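Local atomic coordinates of probable endonuclease 4 (Thermotoga maritima, PDB entry 4HNO), a protein that probably takes part in base excision DNA repair as a metal-dependent endonuclease that cleaves phosphodiester bonds at apurinic or apyrimidinic sites. Residues G8-I13 with Q33-N38; D65-F70 with I106-I111. All blocks are in the same frame, centred on the assembly; numbering follows the deposited sequence.

Contact 1: residues G8-I13 with Q33-N38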
ATOM      1  N   GLY A   8      11.297   0.300   3.787  1.00 11.11           N
ATOM      2  CA  GLY A   8      11.216   1.714   4.039  1.00 11.33           C
ATOM      3  C   GLY A   8       9.920   2.017   4.763  1.00 10.40           C
ATOM      4  O   GLY A   8       9.359   1.145   5.418  1.00 10.72           O
ATOM      5  N   ALA A   9       9.459   3.256   4.634  1.00 11.03           N
ATOM      6  CA  ALA A   9       8.307   3.723   5.368  1.00 10.92           C
ATOM      7  C   ALA A   9       7.497   4.697   4.532  1.00 10.29           C
ATOM      8  O   ALA A   9       7.951   5.185   3.494  1.00 10.37           O
ATOM      9  CB  ALA A   9       8.739   4.402   6.666  1.00 12.03           C
ATOM     10  N   HIS A  10       6.290   4.971   4.999  1.00 10.14           N
ATOM     11  CA  HIS A  10       5.527   6.094   4.517  1.00 10.31           C
ATOM     12  C   HIS A  10       6.231   7.365   4.995  1.00 11.07           C
ATOM     13  O   HIS A  10       6.494   7.526   6.182  1.00 13.01           O
ATOM     14  CB  HIS A  10       4.097   6.029   5.033  1.00 10.69           C
ATOM     15  CG  HIS A  10       3.249   7.032   4.350  1.00 11.42           C
ATOM     16  ND1 HIS A  10       2.530   6.736   3.219  1.00 11.68           N
ATOM     17  CD2 HIS A  10       3.155   8.369   4.529  1.00 14.88           C
ATOM     18  CE1 HIS A  10       1.965   7.840   2.777  1.00 12.93           C
ATOM     19  NE2 HIS A  10       2.325   8.843   3.553  1.00 15.21           N
ATOM     20  N   MET A  11       6.559   8.238   4.051  1.00 10.54           N
ATOM     21  CA  MET A  11       7.393   9.401   4.303  1.00 11.26           C
ATOM     22  C   MET A  11       6.617  10.679   4.104  1.00 11.62           C
ATOM     23  O   MET A  11       5.817  10.782   3.177  1.00 12.21           O
ATOM     24  CB  MET A  11       8.572   9.422   3.325  1.00 11.74           C
ATOM     25  CG  MET A  11       9.414   8.162   3.318  1.00 12.24           C
ATOM     26  SD  MET A  11      10.186   7.747   4.889  1.00 13.60           S
ATOM     27  CE  MET A  11      11.453   9.044   4.946  1.00 15.32           C
ATOM     28  N   PRO A  12       6.902  11.704   4.908  1.00 13.54           N
ATOM     29  CA  PRO A  12       6.224  12.985   4.738  1.00 14.01           C
ATOM     30  C   PRO A  12       6.716  13.742   3.507  1.00 13.06           C
ATOM     31  O   PRO A  12       7.897  13.716   3.150  1.00 14.01           O
ATOM     32  CB  PRO A  12       6.589  13.738   6.011  1.00 17.50           C
ATOM     33  CG  PRO A  12       7.870  13.133   6.442  1.00 19.51           C
ATOM     34  CD  PRO A  12       7.805  11.701   6.068  1.00 17.23           C
ATOM     35  N   ILE A  13       5.795  14.444   2.869  1.00 13.48           N
ATOM     36  CA  ILE A  13       6.108  15.242   1.688  1.00 13.73           C
ATOM     37  C   ILE A  13       6.046  16.748   1.940  1.00 14.45           C
ATOM     38  O   ILE A  13       6.270  17.525   1.021  1.00 15.10           O
ATOM     39  CB  ILE A  13       5.168  14.906   0.498  1.00 12.22           C
ATOM     40  CG1 ILE A  13       3.713  15.182   0.864  1.00 14.00           C
ATOM     41  CG2 ILE A  13       5.381  13.470   0.048  1.00 13.20           C
ATOM     42  CD1 ILE A  13       2.770  15.128  -0.316  1.00 15.27           C
ATOM     43  N   GLN A  33       6.950   5.027   0.548  1.00  9.10           N
ATOM     44  CA  GLN A  33       5.621   5.411   0.084  1.00  8.87           C
ATOM     45  C   GLN A  33       5.391   6.865   0.468  1.00  9.12           C
ATOM     46  O   GLN A  33       5.845   7.302   1.519  1.00 10.03           O
ATOM     47  CB  GLN A  33       4.562   4.502   0.711  1.00  9.03           C
ATOM     48  CG  GLN A  33       3.128   4.835   0.320  1.00  9.08           C
ATOM     49  CD  GLN A  33       2.190   3.818   0.922  1.00  9.07           C
ATOM     50  OE1 GLN A  33       1.793   2.858   0.270  1.00 10.14           O
ATOM     51  NE2 GLN A  33       1.867   4.031   2.184  1.00  9.24           N
ATOM     52  N   ILE A  34       4.681   7.585  -0.391  1.00  8.60           N
ATOM     53  CA  ILE A  34       4.315   8.975  -0.146  1.00  9.07           C
ATOM     54  C   ILE A  34       2.881   9.194  -0.572  1.00  8.59           C
ATOM     55  O   ILE A  34       2.362   8.514  -1.445  1.00  9.67           O
ATOM     56  CB  ILE A  34       5.219   9.950  -0.929  1.00  9.42           C
ATOM     57  CG1 ILE A  34       5.384   9.522  -2.388  1.00 10.24           C
ATOM     58  CG2 ILE A  34       6.589  10.038  -0.265  1.00 10.74           C
ATOM     59  CD1 ILE A  34       5.935  10.618  -3.319  1.00 12.37           C
ATOM     60  N   PHE A  35       2.232  10.201   0.005  1.00  8.93           N
ATOM     61  CA  PHE A  35       1.010  10.738  -0.595  1.00  8.82           C
ATOM     62  C   PHE A  35       1.396  11.570  -1.834  1.00  8.83           C
ATOM     63  O   PHE A  35       2.509  12.053  -1.937  1.00 10.33           O
ATOM     64  CB  PHE A  35       0.223  11.585   0.404  1.00  9.94           C
ATOM     65  CG  PHE A  35      -0.454  10.779   1.493  1.00 11.26           C
ATOM     66  CD1 PHE A  35      -0.188  11.040   2.817  1.00 13.33           C
ATOM     67  CD2 PHE A  35      -1.382   9.795   1.192  1.00 13.04           C
ATOM     68  CE1 PHE A  35      -0.837  10.315   3.821  1.00 15.40           C
ATOM     69  CE2 PHE A  35      -2.010   9.068   2.182  1.00 15.30           C
ATOM     70  CZ  PHE A  35      -1.738   9.326   3.496  1.00 16.11           C
ATOM     71  N   PRO A  36       0.459  11.775  -2.755  1.00  9.17           N
ATOM     72  CA  PRO A  36       0.765  12.543  -3.973  1.00  9.58           C
ATOM     73  C   PRO A  36       0.498  14.034  -3.820  1.00  8.40           C
ATOM     74  O   PRO A  36       0.794  14.790  -4.728  1.00  9.41           O
ATOM     75  CB  PRO A  36      -0.161  11.913  -5.029  1.00 10.66           C
ATOM     76  CG  PRO A  36      -1.155  11.103  -4.266  1.00 13.40           C
ATOM     77  CD  PRO A  36      -0.849  11.114  -2.838  1.00 12.14           C
ATOM     78  N   HIS A  37      -0.079  14.436  -2.700  1.00  9.63           N
ATOM     79  CA  HIS A  37      -0.521  15.794  -2.466  1.00 10.62           C
ATOM     80  C   HIS A  37      -0.947  15.866  -1.010  1.00 12.53           C
ATOM     81  O   HIS A  37      -1.029  14.845  -0.323  1.00 13.75           O
ATOM     82  CB  HIS A  37      -1.715  16.134  -3.383  1.00 11.76           C
ATOM     83  CG  HIS A  37      -2.849  15.170  -3.259  1.00 11.57           C
ATOM     84  ND1 HIS A  37      -3.695  15.131  -2.175  1.00 15.10           N
ATOM     85  CD2 HIS A  37      -3.244  14.176  -4.084  1.00 11.64           C
ATOM     86  CE1 HIS A  37      -4.555  14.140  -2.343  1.00 16.36           C
ATOM     87  NE2 HIS A  37      -4.300  13.539  -3.489  1.00 13.05           N
ATOM     88  N   ASN A  38      -1.259  17.077  -0.570  1.00 15.30           N
ATOM     89  CA  ASN A  38      -1.839  17.291   0.747  1.00 20.20           C
ATOM     90  C   ASN A  38      -3.203  17.967   0.634  1.00 20.92           C
ATOM     91  O   ASN A  38      -3.580  18.781   1.482  1.00 22.83           O
ATOM     92  CB  ASN A  38      -0.901  18.148   1.588  1.00 28.50           C
ATOM     93  CG  ASN A  38      -0.972  19.616   1.219  1.00 40.34           C
ATOM     94  OD1 ASN A  38      -0.819  19.983   0.051  1.00 40.84           O
ATOM     95  ND2 ASN A  38      -1.237  20.463   2.210  1.00 45.37           N
TER
HETATM   96  O   HOH W   1       3.280  11.479   2.385  0.93 11.23           O

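Contact 2: residues D65-F70 with I106-I111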
ATOM      1  N   ASP A  65      15.715   2.526  -6.238  1.00 11.57           N
ATOM      2  CA  ASP A  65      15.107   1.714  -7.272  1.00 11.96           C
ATOM      3  C   ASP A  65      13.654   2.182  -7.463  1.00 10.94           C
ATOM      4  O   ASP A  65      12.874   2.211  -6.509  1.00 11.36           O
ATOM      5  CB  ASP A  65      15.167   0.259  -6.797  1.00 13.33           C
ATOM      6  CG  ASP A  65      14.744  -0.762  -7.842  1.00 14.78           C
ATOM      7  OD1 ASP A  65      15.182  -1.928  -7.721  1.00 19.64           O
ATOM      8  OD2 ASP A  65      13.933  -0.455  -8.734  1.00 15.41           O
ATOM      9  N   TRP A  66      13.304   2.557  -8.685  1.00 11.36           N
ATOM     10  CA  TRP A  66      11.948   3.023  -8.965  1.00 11.12           C
ATOM     11  C   TRP A  66      10.873   1.946  -8.757  1.00 11.51           C
ATOM     12  O   TRP A  66       9.704   2.271  -8.652  1.00 12.06           O
ATOM     13  CB  TRP A  66      11.880   3.587 -10.374  1.00 12.26           C
ATOM     14  CG  TRP A  66      12.580   4.907 -10.495  1.00 11.95           C
ATOM     15  CD1 TRP A  66      13.881   5.126 -10.836  1.00 13.37           C
ATOM     16  CD2 TRP A  66      12.013   6.194 -10.260  1.00 10.74           C
ATOM     17  NE1 TRP A  66      14.160   6.469 -10.824  1.00 13.11           N
ATOM     18  CE2 TRP A  66      13.020   7.149 -10.496  1.00 11.47           C
ATOM     19  CE3 TRP A  66      10.738   6.638  -9.904  1.00 10.90           C
ATOM     20  CZ2 TRP A  66      12.795   8.513 -10.375  1.00 11.43           C
ATOM     21  CZ3 TRP A  66      10.517   7.995  -9.785  1.00 10.67           C
ATOM     22  CH2 TRP A  66      11.534   8.915 -10.039  1.00 10.91           C
ATOM     23  N   GLU A  67      11.259   0.671  -8.665  1.00 10.96           N
ATOM     24  CA  GLU A  67      10.288  -0.371  -8.317  1.00 11.75           C
ATOM     25  C   GLU A  67       9.975  -0.404  -6.838  1.00 11.10           C
ATOM     26  O   GLU A  67       9.137  -1.173  -6.412  1.00 13.34           O
ATOM     27  CB  GLU A  67      10.785  -1.740  -8.749  1.00 13.53           C
ATOM     28  CG  GLU A  67      10.701  -1.941 -10.229  1.00 14.11           C
ATOM     29  CD  GLU A  67       9.282  -1.842 -10.731  1.00 14.51           C
ATOM     30  OE1 GLU A  67       8.423  -2.616 -10.243  1.00 15.57           O
ATOM     31  OE2 GLU A  67       9.019  -0.966 -11.582  1.00 17.92           O
ATOM     32  N   ASN A  68      10.651   0.439  -6.068  1.00 11.10           N
ATOM     33  CA  ASN A  68      10.508   0.477  -4.626  1.00 10.98           C
ATOM     34  C   ASN A  68       9.893   1.785  -4.121  1.00 10.70           C
ATOM     35  O   ASN A  68       9.953   2.045  -2.919  1.00 10.84           O
ATOM     36  CB  ASN A  68      11.865   0.302  -3.934  1.00 11.20           C
ATOM     37  CG  ASN A  68      12.573  -1.017  -4.271  1.00 11.52           C
ATOM     38  OD1 ASN A  68      12.092  -1.891  -5.010  1.00 12.84           O
ATOM     39  ND2 ASN A  68      13.761  -1.148  -3.707  1.00 14.13           N
ATOM     40  N   ALA A  69       9.319   2.575  -5.029  1.00 10.06           N
ATOM     41  CA  ALA A  69       8.764   3.877  -4.708  1.00 10.15           C
ATOM     42  C   ALA A  69       7.283   3.867  -5.064  1.00  9.13           C
ATOM     43  O   ALA A  69       6.910   3.521  -6.186  1.00 10.11           O
ATOM     44  CB  ALA A  69       9.498   4.973  -5.484  1.00 11.44           C
ATOM     45  N   PHE A  70       6.449   4.247  -4.108  1.00  8.87           N
ATOM     46  CA  PHE A  70       5.014   4.099  -4.243  1.00  8.60           C
ATOM     47  C   PHE A  70       4.301   5.363  -3.790  1.00  8.33           C
ATOM     48  O   PHE A  70       4.729   5.999  -2.826  1.00  9.06           O
ATOM     49  CB  PHE A  70       4.516   2.934  -3.336  1.00  8.88           C
ATOM     50  CG  PHE A  70       5.229   1.646  -3.574  1.00  8.73           C
ATOM     51  CD1 PHE A  70       6.406   1.354  -2.903  1.00 10.16           C
ATOM     52  CD2 PHE A  70       4.738   0.709  -4.480  1.00  9.59           C
ATOM     53  CE1 PHE A  70       7.057   0.166  -3.094  1.00 11.07           C
ATOM     54  CE2 PHE A  70       5.386  -0.476  -4.687  1.00 10.27           C
ATOM     55  CZ  PHE A  70       6.556  -0.746  -3.980  1.00 11.20           C
ATOM     56  N   ILE A 106       6.719   8.147 -10.562  1.00  8.74           N
ATOM     57  CA  ILE A 106       6.269   7.065  -9.693  1.00  9.16           C
ATOM     58  C   ILE A 106       5.386   6.114 -10.503  1.00  8.48           C
ATOM     59  O   ILE A 106       4.499   6.529 -11.251  1.00  9.08           O
ATOM     60  CB  ILE A 106       5.526   7.649  -8.469  1.00  9.20           C
ATOM     61  CG1 ILE A 106       6.467   8.445  -7.567  0.79 11.10           C
ATOM     62  CG2 ILE A 106       4.792   6.577  -7.699  1.00  9.48           C
ATOM     63  CD1 ILE A 106       7.375   7.612  -6.730  0.79 21.67           C
ATOM     64  N   ARG A 107       5.637   4.831 -10.296  1.00  8.51           N
ATOM     65  CA  ARG A 107       5.071   3.787 -11.115  1.00  9.32           C
ATOM     66  C   ARG A 107       3.779   3.169 -10.558  1.00  7.96           C
ATOM     67  O   ARG A 107       3.073   2.474 -11.274  1.00  8.84           O
ATOM     68  CB  ARG A 107       6.132   2.703 -11.291  1.00  9.78           C
ATOM     69  CG  ARG A 107       7.329   3.200 -12.065  1.00 10.95           C
ATOM     70  CD  ARG A 107       8.394   2.138 -12.213  1.00 12.62           C
ATOM     71  NE  ARG A 107       9.527   2.700 -12.949  1.00 14.18           N
ATOM     72  CZ  ARG A 107      10.673   2.072 -13.150  1.00 16.16           C
ATOM     73  NH1 ARG A 107      10.858   0.854 -12.667  1.00 17.77           N
ATOM     74  NH2 ARG A 107      11.648   2.668 -13.817  1.00 19.00           N
ATOM     75  N   TYR A 108       3.519   3.416  -9.283  1.00  8.09           N
ATOM     76  CA  TYR A 108       2.480   2.696  -8.536  1.00  7.83           C
ATOM     77  C   TYR A 108       1.684   3.676  -7.683  1.00  7.95           C
ATOM     78  O   TYR A 108       2.257   4.495  -6.964  1.00  9.01           O
ATOM     79  CB  TYR A 108       3.113   1.689  -7.589  1.00  8.17           C
ATOM     80  CG  TYR A 108       3.867   0.603  -8.276  1.00  8.52           C
ATOM     81  CD1 TYR A 108       5.233   0.489  -8.177  1.00  9.94           C
ATOM     82  CD2 TYR A 108       3.176  -0.321  -9.032  1.00  9.16           C
ATOM     83  CE1 TYR A 108       5.908  -0.528  -8.845  1.00 11.52           C
ATOM     84  CE2 TYR A 108       3.831  -1.325  -9.701  1.00 10.65           C
ATOM     85  CZ  TYR A 108       5.196  -1.431  -9.607  1.00 12.00           C
ATOM     86  OH  TYR A 108       5.811  -2.455 -10.300  1.00 15.29           O
ATOM     87  N   LEU A 109       0.367   3.500  -7.712  1.00  7.61           N
ATOM     88  CA  LEU A 109      -0.563   4.283  -6.903  1.00  7.32           C
ATOM     89  C   LEU A 109      -1.458   3.302  -6.162  1.00  7.44           C
ATOM     90  O   LEU A 109      -2.252   2.583  -6.778  1.00  7.69           O
ATOM     91  CB  LEU A 109      -1.400   5.209  -7.798  1.00  7.83           C
ATOM     92  CG  LEU A 109      -2.445   6.055  -7.069  1.00  8.47           C
ATOM     93  CD1 LEU A 109      -1.833   6.974  -6.030  1.00  9.22           C
ATOM     94  CD2 LEU A 109      -3.224   6.863  -8.080  1.00 10.02           C
ATOM     95  N   ASN A 110      -1.313   3.268  -4.850  1.00  7.59           N
ATOM     96  CA  ASN A 110      -1.993   2.316  -3.980  1.00  7.49           C
ATOM     97  C   ASN A 110      -3.284   2.905  -3.445  1.00  7.57           C
ATOM     98  O   ASN A 110      -3.262   3.980  -2.836  1.00  8.68           O
ATOM     99  CB  ASN A 110      -1.043   1.988  -2.829  1.00  8.11           C
ATOM    100  CG  ASN A 110      -1.654   1.053  -1.815  1.00  8.34           C
ATOM    101  OD1 ASN A 110      -1.505  -0.154  -1.908  1.00 10.58           O
ATOM    102  ND2 ASN A 110      -2.346   1.610  -0.857  1.00  8.92           N
ATOM    103  N   ILE A 111      -4.387   2.178  -3.617  1.00  8.02           N
ATOM    104  CA  ILE A 111      -5.689   2.616  -3.148  1.00  8.03           C
ATOM    105  C   ILE A 111      -6.331   1.555  -2.256  1.00  7.91           C
ATOM    106  O   ILE A 111      -6.138   0.369  -2.422  1.00  9.42           O
ATOM    107  CB  ILE A 111      -6.649   2.936  -4.345  1.00  9.24           C
ATOM    108  CG1 ILE A 111      -7.147   1.671  -5.065  1.00 10.10           C
ATOM    109  CG2 ILE A 111      -6.025   3.882  -5.345  1.00 12.93           C
ATOM    110  CD1 ILE A 111      -8.354   1.917  -5.979  1.00 12.21           C
TER
HETATM  111  O   HOH W   2       7.856   4.268  -8.625  0.89  9.70           O

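Contact 1: residues G8-I13 with Q33-N38
His10 and Gln33 meet through their side chains: the amide NE2 of Gln33 donates to ND1 of the His10 imidazole over 3.0 Å. The donor lies in the ring plane and the ring nitrogen in the amide plane, although the two planes are 68° apart. In His10, chi1 (-170°) sets CG anti to the backbone N, beside the carbonyl carbon. The carbonyl O of Gln33 sits over one face of the imidazole, offset toward the rim. The far edge of the imidazole is directed at the face of Phe35 in a T-shaped stack with centroids 4.5 Å apart; CE1 of His10 lies over the centre of the phenyl ring, while NE2 approaches CD1 of Phe35 to 3.4 Å. A water 3.0 Å from His10 NE2 donates to Met11 O and accepts from Phe35 N. Parallel pairing sets the register of the strand ends: Gln33 N donates to Ala9 O at 3.1 Å, and Met11 N reaches Gln33 O at 2.8 Å. Beyond the pairing, CG2 of Ile13 packs on CG2 of Ile34 at 3.7 Å, and CD1 of Ile13 rests against the backbone of 35-37. Helix 20-26, which joins the two strands in a beta-alpha-beta crossover, packs against Met11 and Ile34. The Gln33 amide is held at both ends by metal ligands, OE1 by His218 and NE2 by Glu263 as well as by His10. Because Gln33 NE2 donates to it, ND1 is the accepting nitrogen, which would leave a neutral His10 with its proton on NE2. Gln33 is thus a second-shell residue that ties the metal ligands to the first strand of the TIM barrel.

Contact 2: residues D65-F70 with I106-I111
In Glu67 the chain bends at chi2 (-61°), which turns CD back from an extended course; its carboxylate meets Arg107 and Tyr108. Arg107 is extended from CG to NE, and its side chain crosses that of Glu67 at about a right angle. The Glu67 carboxylate serves both partners. OE1 accepts from Tyr108 OH on its syn lone pair at 2.6 Å, and OE2 accepts from Arg107 NH1 on its anti lone pair at 2.8 Å, in a salt bridge close to the guanidinium plane. CB of Trp66 lies over the centre of one guanidinium face, 3.4 Å from CZ of Arg107. The divided grip fixes the carboxylate's rotation and would favour its charged form. An Asx turn, with Glu67 N bonded to Asp65 OD2, shapes the chain leading to it. Deeper in, CD1 of Ile106, in one of its two conformers, packs on CB of Ala69 at 3.6 Å, and the rings of Phe70 and Tyr108 run side by side, planes 27° apart but barely overlapping. A water bridges the entering backbones, donating to Trp66 O and Ala69 O and accepting from Arg107 N. Helix 84-104 links the two parallel strands, whose beginnings meet here in a beta-alpha-beta unit of the TIM barrel.

Contacts 1 and 2 follow one another along the chain and around the barrel, their centres 11 Å apart. Strands 31-34 and 69-72 are neighbours in the sheet, and the probable hydrogen bond from Ile34 N to Phe70 O, 2.9 Å, joins the contacts directly. CG of Gln33 also packs on that carbonyl oxygen. Both contacts reach toward the metal centre: the Gln33 side chain of contact 1 comes within about 6 Å of bound zinc and manganese, and the Phe70 side chain of contact 2 lies about 10 Å from zinc. In 106-111, Asn110 bonds through ND2 to the metal ligand Glu147, giving the second pair of strands its own second-shell link.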